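Local coordinates for protein beta-galactosidase (Geobacillus stearothermophilus, PDB 4OIF) that probably hydrolyses terminal non-reducing beta-D-galactose residues of beta-D-galactosides, as a trimeric, zinc-binding member of glycoside hydrolase family 42, at residues A[413-419]-A[455-461]; A[441-445]-A[472-476]; A[465-471]-A[486-490]. One frame throughout, in Å; residues are numbered along the deposited sequence. Where two conformers were deposited one is given.

Contact 1. Residues A[413-419]-A[455-461]; sequences VAILYDW and PVDVITK
A salt bridge from Lys461 NZ to Asp418 OD1 (2.8 Å) closes one end of a parallel strand pair, 413-416 with 456-459, at the edge of the sheet in the trimerisation domain; with the helices between them the two strands form a beta-alpha-beta crossover. Asp418 has chi1 t and Lys461 is p,t,t,m, which places NZ beside Asp418 OD1. Water 1 donates to Tyr417 O (2.8 Å) and Asp418 OD1 (2.6 Å) and accepts from Lys461 N (2.8 Å), while water 2 joins Asp418 OD2 (2.8 Å) to Lys461 NZ (2.9 Å). Asp418 is also the N-cap of helix 419-427, with OD2 taking the N of Asn421.

Four backbone hydrogen bonds fix the register: Asp457 N to Val413 O (2.9 Å), Ile415 N to Asp457 O (2.9 Å), Ile459 N to Ile415 O (2.8 Å) and Tyr417 N to Ile459 O (2.8 Å). Ala414 thus pairs with Asp457, Ile415 with Val458 and Leu416 with Ile459, at CA-CA distances of 4.8, 4.7 and 5.0 Å; the strand axes approach to 4.6 Å and cross at -26°.

Val413, Ile415, Val456 and Val458 share one face, Ile415 CG1 meeting Val456 CG1 at 4.0 Å; Tyr446 of helix 438-451 packs against Ile415 and Val456. The other face carries Ala414, Leu416, Asp457 and Ile459. Buried Asp457 leads away from strand 413-416, OD2 hydrogen-bonding Tyr468 OH and OD1 salt-bridging Arg311. Ile459, in the p,t rotamer, brings CD1 to 3.7 Å from Ala414 CB.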
loop_
_atom_site.group_PDB
_atom_site.type_symbol
_atom_site.label_atom_id
_atom_site.label_comp_id
_atom_site.label_asym_id
_atom_site.label_seq_id
_atom_site.Cartn_x
_atom_site.Cartn_y
_atom_site.Cartn_z
ATOM N N VAL A 413 35.270 -22.946 -6.751
ATOM C CA VAL A 413 34.278 -22.610 -5.744
ATOM C C VAL A 413 32.907 -22.509 -6.380
ATOM O O VAL A 413 32.722 -21.860 -7.415
ATOM C CB VAL A 413 34.607 -21.283 -5.020
ATOM C CG1 VAL A 413 33.610 -21.024 -3.913
ATOM C CG2 VAL A 413 36.012 -21.333 -4.449
ATOM N N ALA A 414 31.946 -23.170 -5.745
ATOM C CA ALA A 414 30.583 -23.162 -6.220
ATOM C C ALA A 414 29.644 -22.683 -5.120
ATOM O O ALA A 414 29.829 -23.024 -3.958
ATOM C CB ALA A 414 30.189 -24.551 -6.703
ATOM N N ILE A 415 28.656 -21.874 -5.500
ATOM C CA ILE A 415 27.530 -21.539 -4.633
ATOM C C ILE A 415 26.241 -22.171 -5.196
ATOM O O ILE A 415 25.862 -21.928 -6.333
ATOM C CB ILE A 415 27.351 -20.021 -4.502
ATOM C CG1 ILE A 415 28.587 -19.393 -3.863
ATOM C CG2 ILE A 415 26.075 -19.694 -3.714
ATOM C CD1 ILE A 415 28.475 -17.885 -3.649
ATOM N N LEU A 416 25.578 -22.997 -4.405
ATOM C CA LEU A 416 24.402 -23.703 -4.869
ATOM C C LEU A 416 23.143 -22.858 -4.656
ATOM O O LEU A 416 22.868 -22.385 -3.554
ATOM C CB LEU A 416 24.289 -25.056 -4.159
ATOM C CG LEU A 416 23.059 -25.932 -4.395
ATOM C CD1 LEU A 416 22.934 -26.319 -5.835
ATOM C CD2 LEU A 416 23.130 -27.176 -3.507
ATOM N N TYR A 417 22.412 -22.655 -5.746
ATOM C CA TYR A 417 21.154 -21.936 -5.756
ATOM C C TYR A 417 20.060 -22.860 -6.298
ATOM O O TYR A 417 20.321 -23.676 -7.178
ATOM C CB TYR A 417 21.271 -20.682 -6.613
ATOM C CG TYR A 417 19.962 -19.967 -6.845
ATOM C CD1 TYR A 417 19.379 -19.217 -5.834
ATOM C CD2 TYR A 417 19.318 -20.026 -8.079
ATOM C CE1 TYR A 417 18.189 -18.541 -6.037
ATOM C CE2 TYR A 417 18.118 -19.359 -8.291
ATOM C CZ TYR A 417 17.560 -18.612 -7.258
ATOM O OH TYR A 417 16.367 -17.937 -7.418
ATOM N N ASP A 418 18.846 -22.738 -5.769
ATOM C CA ASP A 418 17.732 -23.567 -6.224
ATOM C C ASP A 418 16.438 -22.740 -6.314
ATOM O O ASP A 418 15.986 -22.147 -5.322
ATOM C CB ASP A 418 17.556 -24.767 -5.290
ATOM C CG ASP A 418 16.589 -25.798 -5.830
ATOM O OD1 ASP A 418 16.986 -26.586 -6.704
ATOM O OD2 ASP A 418 15.434 -25.839 -5.370
ATOM N N TRP A 419 15.866 -22.698 -7.518
ATOM C CA TRP A 419 14.649 -21.931 -7.810
ATOM C C TRP A 419 13.461 -22.437 -7.009
ATOM O O TRP A 419 12.689 -21.653 -6.452
ATOM C CB TRP A 419 14.320 -21.985 -9.312
ATOM C CG TRP A 419 14.822 -20.797 -10.131
ATOM C CD1 TRP A 419 14.138 -19.642 -10.402
ATOM C CD2 TRP A 419 16.094 -20.671 -10.795
ATOM N NE1 TRP A 419 14.904 -18.808 -11.177
ATOM C CE2 TRP A 419 16.105 -19.414 -11.441
ATOM C CE3 TRP A 419 17.218 -21.502 -10.913
ATOM C CZ2 TRP A 419 17.207 -18.957 -12.183
ATOM C CZ3 TRP A 419 18.313 -21.050 -11.656
ATOM C CH2 TRP A 419 18.297 -19.790 -12.281
ATOM N N PRO A 455 37.498 -16.973 -8.583
ATOM C CA PRO A 455 36.437 -17.326 -9.527
ATOM C C PRO A 455 35.369 -18.150 -8.825
ATOM O O PRO A 455 35.702 -18.990 -7.991
ATOM C CB PRO A 455 37.167 -18.143 -10.605
ATOM C CG PRO A 455 38.602 -17.776 -10.456
ATOM C CD PRO A 455 38.803 -17.515 -8.993
ATOM N N VAL A 456 34.105 -17.878 -9.133
ATOM C CA VAL A 456 33.001 -18.613 -8.536
ATOM C C VAL A 456 31.984 -19.001 -9.603
ATOM O O VAL A 456 31.632 -18.189 -10.459
ATOM C CB VAL A 456 32.299 -17.793 -7.423
ATOM C CG1 VAL A 456 31.059 -18.520 -6.919
ATOM C CG2 VAL A 456 33.252 -17.539 -6.279
ATOM N N ASP A 457 31.558 -20.258 -9.572
ATOM C CA ASP A 457 30.383 -20.689 -10.305
ATOM C C ASP A 457 29.192 -20.627 -9.359
ATOM O O ASP A 457 29.274 -21.110 -8.225
ATOM C CB ASP A 457 30.550 -22.117 -10.835
ATOM C CG ASP A 457 31.362 -22.190 -12.117
ATOM O OD1 ASP A 457 31.910 -21.162 -12.568
ATOM O OD2 ASP A 457 31.460 -23.297 -12.670
ATOM N N VAL A 458 28.088 -20.038 -9.801
ATOM C CA VAL A 458 26.843 -20.168 -9.044
ATOM C C VAL A 458 26.000 -21.214 -9.745
ATOM O O VAL A 458 25.466 -20.971 -10.817
ATOM C CB VAL A 458 26.082 -18.839 -8.930
ATOM C CG1 VAL A 458 24.775 -19.033 -8.172
ATOM C CG2 VAL A 458 26.947 -17.801 -8.227
ATOM N N ILE A 459 25.907 -22.389 -9.132
ATOM C CA ILE A 459 25.337 -23.572 -9.768
ATOM C C ILE A 459 23.964 -23.958 -9.239
ATOM O O ILE A 459 23.458 -23.376 -8.282
ATOM C CB ILE A 459 26.250 -24.796 -9.585
ATOM C CG1 ILE A 459 26.316 -25.170 -8.099
ATOM C CG2 ILE A 459 27.641 -24.532 -10.203
ATOM C CD1 ILE A 459 27.132 -26.389 -7.812
ATOM N N THR A 460 23.382 -24.959 -9.888
ATOM C CA THR A 460 22.120 -25.543 -9.481
ATOM C C THR A 460 22.354 -27.010 -9.170
ATOM O O THR A 460 23.445 -27.520 -9.413
ATOM C CB THR A 460 21.061 -25.407 -10.570
ATOM O OG1 THR A 460 21.396 -26.260 -11.672
ATOM C CG2 THR A 460 20.997 -23.979 -11.044
ATOM N N LYS A 461 21.343 -27.692 -8.635
ATOM C CA LYS A 461 21.480 -29.111 -8.318
ATOM C C LYS A 461 21.632 -29.945 -9.591
ATOM O O LYS A 461 22.006 -31.105 -9.525
ATOM C CB LYS A 461 20.290 -29.602 -7.495
ATOM C CG LYS A 461 18.948 -29.506 -8.189
ATOM C CD LYS A 461 17.839 -29.871 -7.224
ATOM C CE LYS A 461 16.499 -29.995 -7.921
ATOM N NZ LYS A 461 16.032 -28.672 -8.386
HETATM O O HOH W 1 19.172 -26.077 -7.963
HETATM O O HOH W 2 14.613 -28.463 -5.920
#

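Contact 2. Residues A[441-445]-A[472-476]; sequences TLVQH and IAPML
Residues 441-445 are a stretch of helix 438-451, with phi/psi near -60/-45 at Thr441 and relaxing to -80/-25 at His445; His445 N donates to Thr441 O at 3.0 Å. The partner enters as strand, Ile472 at -111/112, continues extended through Pro474 (-79/147), then turns sharply at Met475, whose phi/psi of 46/49 is left-handed helical. The nearest CA pairs are Leu442 with Pro474 at 6.4 Å and His445 with Ile472 at 7.8 Å, so the two segments run in opposite directions. No hydrogen bond crosses the gap.

Pro474, its ring puckered C-gamma exo, gives up the most surface of the contact (69 Å²). Its CG sits over the face of the His445 ring, 4.2 Å from the centroid and 16° off the normal, a CH-pi contact, and lies 4.0 Å from Leu442 CD1; Pro474 CB reaches Thr441 CG2 at 4.4 Å. His445, chi1 m, also sets CB 4.0 Å from Ile472 CG2, and its ND1 is hydrogen-bonded to Tyr607. At the other end Met475, in the m,t,p rotamer, brings SD to 3.5 Å from Thr441 OG1, whose hydroxyl bonds to Arg437 O and to a bound glycerol, probably from the crystallisation liquor.

Strand 470-473 lies between 413-416 and 496-500, and Met475 N bonds to Thr500. Helix 438-451 thus packs on one sheet face at the end of an inner parallel strand, the helix-on-sheet layering of an alpha/beta fold, consistent with the trimerisation domain's assignment to the class I glutamine amidotransferase-like superfamily.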
loop_
_atom_site.group_PDB
_atom_site.type_symbol
_atom_site.label_atom_id
_atom_site.label_comp_id
_atom_site.label_asym_id
_atom_site.label_seq_id
_atom_site.Cartn_x
_atom_site.Cartn_y
_atom_site.Cartn_z
ATOM N N THR A 441 21.233 -13.437 0.574
ATOM C CA THR A 441 22.085 -14.192 1.490
ATOM C C THR A 441 23.199 -14.888 0.709
ATOM O O THR A 441 24.406 -14.804 1.058
ATOM C CB THR A 441 21.254 -15.230 2.296
ATOM O OG1 THR A 441 20.270 -14.547 3.084
ATOM C CG2 THR A 441 22.137 -16.054 3.222
ATOM N N LEU A 442 22.798 -15.562 -0.365
ATOM C CA LEU A 442 23.812 -16.133 -1.248
ATOM C C LEU A 442 24.861 -15.082 -1.647
ATOM O O LEU A 442 26.067 -15.340 -1.543
ATOM C CB LEU A 442 23.180 -16.733 -2.484
ATOM C CG LEU A 442 22.809 -18.195 -2.317
ATOM C CD1 LEU A 442 21.765 -18.363 -1.228
ATOM C CD2 LEU A 442 22.302 -18.716 -3.648
ATOM N N VAL A 443 24.408 -13.895 -2.061
ATOM C CA VAL A 443 25.350 -12.827 -2.406
ATOM C C VAL A 443 26.283 -12.479 -1.221
ATOM O O VAL A 443 27.465 -12.168 -1.411
ATOM C CB VAL A 443 24.603 -11.570 -2.891
ATOM C CG1 VAL A 443 25.572 -10.458 -3.210
ATOM C CG2 VAL A 443 23.790 -11.896 -4.111
ATOM N N GLN A 444 25.758 -12.556 -0.002
ATOM C CA GLN A 444 26.591 -12.349 1.185
ATOM C C GLN A 444 27.701 -13.383 1.248
ATOM O O GLN A 444 28.823 -13.083 1.675
ATOM C CB GLN A 444 25.774 -12.414 2.478
ATOM C CG GLN A 444 24.859 -11.240 2.677
ATOM C CD GLN A 444 25.396 -10.009 1.987
ATOM O OE1 GLN A 444 26.417 -9.443 2.401
ATOM N NE2 GLN A 444 24.722 -9.591 0.912
ATOM N N HIS A 445 27.403 -14.606 0.830
ATOM C CA HIS A 445 28.461 -15.612 0.893
ATOM C C HIS A 445 29.435 -15.509 -0.290
ATOM O O HIS A 445 30.607 -15.871 -0.188
ATOM C CB HIS A 445 27.834 -16.993 1.018
ATOM C CG HIS A 445 27.222 -17.218 2.366
ATOM N ND1 HIS A 445 27.805 -18.016 3.325
ATOM C CD2 HIS A 445 26.123 -16.673 2.943
ATOM C CE1 HIS A 445 27.067 -17.991 4.419
ATOM N NE2 HIS A 445 26.041 -17.184 4.214
ATOM N N ILE A 472 29.185 -24.132 -1.429
ATOM C CA ILE A 472 28.471 -23.311 -0.468
ATOM C C ILE A 472 26.969 -23.347 -0.765
ATOM O O ILE A 472 26.520 -22.846 -1.786
ATOM C CB ILE A 472 29.005 -21.855 -0.506
ATOM C CG1 ILE A 472 30.487 -21.838 -0.122
ATOM C CG2 ILE A 472 28.186 -20.924 0.392
ATOM C CD1 ILE A 472 31.186 -20.520 -0.395
ATOM N N ALA A 473 26.197 -23.954 0.129
ATOM C CA ALA A 473 24.750 -24.092 -0.060
ATOM C C ALA A 473 23.962 -23.487 1.102
ATOM O O ALA A 473 23.501 -24.207 1.982
ATOM C CB ALA A 473 24.384 -25.557 -0.227
ATOM N N PRO A 474 23.803 -22.160 1.111
ATOM C CA PRO A 474 23.128 -21.497 2.234
ATOM C C PRO A 474 21.601 -21.603 2.163
ATOM O O PRO A 474 21.035 -21.586 1.058
ATOM C CB PRO A 474 23.564 -20.034 2.093
ATOM C CG PRO A 474 24.615 -20.019 1.031
ATOM C CD PRO A 474 24.367 -21.197 0.160
ATOM N N MET A 475 20.954 -21.687 3.328
ATOM C CA MET A 475 19.489 -21.684 3.410
ATOM C C MET A 475 18.838 -22.616 2.390
ATOM O O MET A 475 17.935 -22.211 1.653
ATOM C CB MET A 475 18.944 -20.272 3.210
ATOM C CG MET A 475 19.484 -19.276 4.193
ATOM S SD MET A 475 18.771 -17.642 3.941
ATOM C CE MET A 475 17.089 -17.996 4.434
ATOM N N LEU A 476 19.328 -23.850 2.326
ATOM C CA LEU A 476 18.773 -24.832 1.409
ATOM C C LEU A 476 17.581 -25.489 2.080
ATOM O O LEU A 476 17.576 -26.700 2.305
ATOM C CB LEU A 476 19.822 -25.866 1.016
ATOM C CG LEU A 476 19.432 -26.725 -0.194
ATOM C CD1 LEU A 476 19.217 -25.859 -1.423
ATOM C CD2 LEU A 476 20.488 -27.783 -0.450
#

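Contact 3. Residues A[465-471]-A[486-490]; sequences FSRYKLL and RLKEF
Helix 481-492 is the connecting helix of a beta-alpha-beta unit, strand 470-473, helix, strand 496-500, and its residues 486-490 pack against the turn leading into the first strand and against that strand's start. Arg486 (chi1 m, chi2 t, chi3 p) lays its guanidinium flat on the Phe465 ring: centres 4.2 Å apart, planes at 20°, with CZ 24° off the ring normal, a cation-pi stack. Its NH1 is also hydrogen-bonded to Lys461 O, so the same guanidinium stacks and pairs at once.

Leu487 (chi1 m, chi2 t) follows with CD2, which is 3.5 Å from Phe465 CE2 and 3.8 Å from Leu471 CD2, bridging the turn residue and the strand residue.

One helical turn after Arg486, Phe490 is held by its N to Arg486 O bond of 2.9 Å and swings its ring, chi1 t, into the hollow enclosed by 465-471. There the backbone is helix-like at 465-467, with Tyr468 N donating to Phe465 O (3.1 Å), before the chain becomes extended at Leu470. The closest CA pair is Ser466 with Phe490, 5.8 Å. Leu471 CD2 lies over one ring face, and Leu471 CB is 3.5 Å from Phe490 CE2; Phe465 CB meets Phe490 CD1 at 3.6 Å. Tyr468 O lies at the ring edge, 3.4 Å from Phe490 CE1, and the same CE1 comes within 3.1 Å of Phe465 O.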
loop_
_atom_site.group_PDB
_atom_site.type_symbol
_atom_site.label_atom_id
_atom_site.label_comp_id
_atom_site.label_asym_id
_atom_site.label_seq_id
_atom_site.Cartn_x
_atom_site.Cartn_y
_atom_site.Cartn_z
ATOM N N PHE A 465 28.702 -31.691 -8.650
ATOM C CA PHE A 465 29.298 -31.140 -7.437
ATOM C C PHE A 465 30.794 -31.442 -7.347
ATOM O O PHE A 465 31.585 -30.636 -6.837
ATOM C CB PHE A 465 28.610 -31.696 -6.190
ATOM C CG PHE A 465 27.181 -31.289 -6.042
ATOM C CD1 PHE A 465 26.679 -30.198 -6.733
ATOM C CD2 PHE A 465 26.337 -31.997 -5.204
ATOM C CE1 PHE A 465 25.361 -29.823 -6.593
ATOM C CE2 PHE A 465 25.016 -31.624 -5.060
ATOM C CZ PHE A 465 24.529 -30.530 -5.756
ATOM N N SER A 466 31.170 -32.616 -7.847
ATOM C CA SER A 466 32.504 -33.156 -7.628
ATOM C C SER A 466 33.610 -32.335 -8.278
ATOM O O SER A 466 34.781 -32.529 -7.988
ATOM C CB SER A 466 32.562 -34.583 -8.148
ATOM O OG SER A 466 32.309 -34.580 -9.538
ATOM N N ARG A 467 33.241 -31.399 -9.141
ATOM C CA ARG A 467 34.227 -30.598 -9.851
ATOM C C ARG A 467 34.744 -29.433 -9.010
ATOM O O ARG A 467 35.651 -28.711 -9.424
ATOM C CB ARG A 467 33.633 -30.083 -11.160
ATOM C CG ARG A 467 32.926 -31.158 -11.964
ATOM C CD ARG A 467 33.152 -30.976 -13.459
ATOM N NE ARG A 467 34.556 -31.158 -13.830
ATOM C CZ ARG A 467 35.037 -30.955 -15.054
ATOM N NH1 ARG A 467 34.230 -30.562 -16.033
ATOM N NH2 ARG A 467 36.328 -31.144 -15.301
ATOM N N TYR A 468 34.176 -29.248 -7.823
ATOM C CA TYR A 468 34.560 -28.117 -6.971
ATOM C C TYR A 468 35.229 -28.559 -5.675
ATOM O O TYR A 468 34.969 -29.656 -5.173
ATOM C CB TYR A 468 33.332 -27.252 -6.659
ATOM C CG TYR A 468 32.614 -26.812 -7.907
ATOM C CD1 TYR A 468 33.030 -25.692 -8.616
ATOM C CD2 TYR A 468 31.545 -27.539 -8.399
ATOM C CE1 TYR A 468 32.391 -25.306 -9.766
ATOM C CE2 TYR A 468 30.899 -27.158 -9.554
ATOM C CZ TYR A 468 31.324 -26.043 -10.233
ATOM O OH TYR A 468 30.673 -25.679 -11.390
ATOM N N LYS A 469 36.100 -27.705 -5.146
ATOM C CA LYS A 469 36.743 -27.949 -3.857
ATOM C C LYS A 469 35.823 -27.529 -2.730
ATOM O O LYS A 469 35.767 -28.152 -1.676
ATOM C CB LYS A 469 38.049 -27.171 -3.726
ATOM C CG LYS A 469 39.196 -27.576 -4.637
ATOM C CD LYS A 469 40.401 -26.712 -4.276
ATOM C CE LYS A 469 41.677 -27.149 -4.960
ATOM N NZ LYS A 469 42.716 -26.094 -4.735
ATOM N N LEU A 470 35.123 -26.432 -2.973
ATOM C CA LEU A 470 34.318 -25.780 -1.971
ATOM C C LEU A 470 32.942 -25.540 -2.545
ATOM O O LEU A 470 32.805 -24.869 -3.572
ATOM C CB LEU A 470 34.960 -24.470 -1.538
ATOM C CG LEU A 470 34.151 -23.606 -0.571
ATOM C CD1 LEU A 470 33.809 -24.353 0.714
ATOM C CD2 LEU A 470 34.891 -22.318 -0.263
ATOM N N LEU A 471 31.940 -26.134 -1.900
ATOM C CA LEU A 471 30.541 -25.954 -2.254
ATOM C C LEU A 471 29.789 -25.268 -1.109
ATOM O O LEU A 471 29.758 -25.753 0.024
ATOM C CB LEU A 471 29.885 -27.293 -2.592
ATOM C CG LEU A 471 28.393 -27.186 -2.929
ATOM C CD1 LEU A 471 28.177 -26.224 -4.083
ATOM C CD2 LEU A 471 27.802 -28.540 -3.255
ATOM N N ARG A 486 23.638 -36.778 -2.969
ATOM C CA ARG A 486 24.728 -36.222 -3.767
ATOM C C ARG A 486 25.669 -35.371 -2.903
ATOM O O ARG A 486 26.890 -35.481 -3.015
ATOM C CB ARG A 486 24.174 -35.425 -4.953
ATOM C CG ARG A 486 23.476 -36.317 -5.969
ATOM C CD ARG A 486 22.702 -35.535 -6.977
ATOM N NE ARG A 486 23.586 -34.707 -7.782
ATOM C CZ ARG A 486 23.328 -33.452 -8.138
ATOM N NH1 ARG A 486 22.197 -32.858 -7.759
ATOM N NH2 ARG A 486 24.211 -32.787 -8.869
ATOM N N LEU A 487 25.109 -34.562 -2.014
ATOM C CA LEU A 487 25.912 -33.771 -1.091
ATOM C C LEU A 487 26.797 -34.668 -0.231
ATOM O O LEU A 487 27.987 -34.388 -0.008
ATOM C CB LEU A 487 25.003 -32.906 -0.210
ATOM C CG LEU A 487 24.222 -31.841 -0.987
ATOM C CD1 LEU A 487 23.222 -31.106 -0.096
ATOM C CD2 LEU A 487 25.174 -30.850 -1.687
ATOM N N LYS A 488 26.200 -35.752 0.239
ATOM C CA LYS A 488 26.873 -36.725 1.078
ATOM C C LYS A 488 28.095 -37.294 0.350
ATOM O O LYS A 488 29.218 -37.273 0.881
ATOM C CB LYS A 488 25.886 -37.830 1.469
ATOM C CG LYS A 488 26.385 -38.838 2.480
ATOM C CD LYS A 488 25.395 -39.973 2.575
ATOM C CE LYS A 488 25.771 -40.972 3.645
ATOM N NZ LYS A 488 24.926 -42.192 3.526
ATOM N N GLU A 489 27.881 -37.773 -0.873
ATOM C CA GLU A 489 28.990 -38.281 -1.685
ATOM C C GLU A 489 30.056 -37.227 -1.917
ATOM O O GLU A 489 31.252 -37.514 -1.860
ATOM C CB GLU A 489 28.493 -38.792 -3.032
ATOM C CG GLU A 489 27.825 -40.149 -2.940
ATOM C CD GLU A 489 28.765 -41.226 -2.429
ATOM O OE1 GLU A 489 29.576 -41.735 -3.237
ATOM O OE2 GLU A 489 28.691 -41.562 -1.221
ATOM N N PHE A 490 29.602 -36.009 -2.188
ATOM C CA PHE A 490 30.497 -34.903 -2.460
ATOM C C PHE A 490 31.444 -34.696 -1.285
ATOM O O PHE A 490 32.651 -34.608 -1.473
ATOM C CB PHE A 490 29.709 -33.624 -2.761
ATOM C CG PHE A 490 30.551 -32.387 -2.759
ATOM C CD1 PHE A 490 31.359 -32.083 -3.838
ATOM C CD2 PHE A 490 30.546 -31.529 -1.668
ATOM C CE1 PHE A 490 32.153 -30.946 -3.827
ATOM C CE2 PHE A 490 31.335 -30.382 -1.650
ATOM C CZ PHE A 490 32.135 -30.087 -2.729
#

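Overall arrangement
All three contacts belong to one layered alpha/beta unit of the trimerisation domain, away from the zinc site and the predicted catalytic residues. Contact 1 is the hub, its centre about 9 Å from that of contact 2 and 11 Å from that of contact 3. Strands 413-416 and 470-473 are sheet neighbours, joined by the backbone hydrogen bonds Leu416 N to Ile472 O and Ile472 N to Ala414 O, both 2.8 Å. Contacts 2 and 3, centres about 16 Å apart, share strand 470-473 yet cover opposite faces: helix 438-451 packs on Ile415, whereas Leu471, which packs against Leu487 and Phe490 of helix 481-492, touches Ala414 and Leu416. Tyr468 OH to Asp457 OD2 (2.8 Å) further ties contact 3 to contact 1.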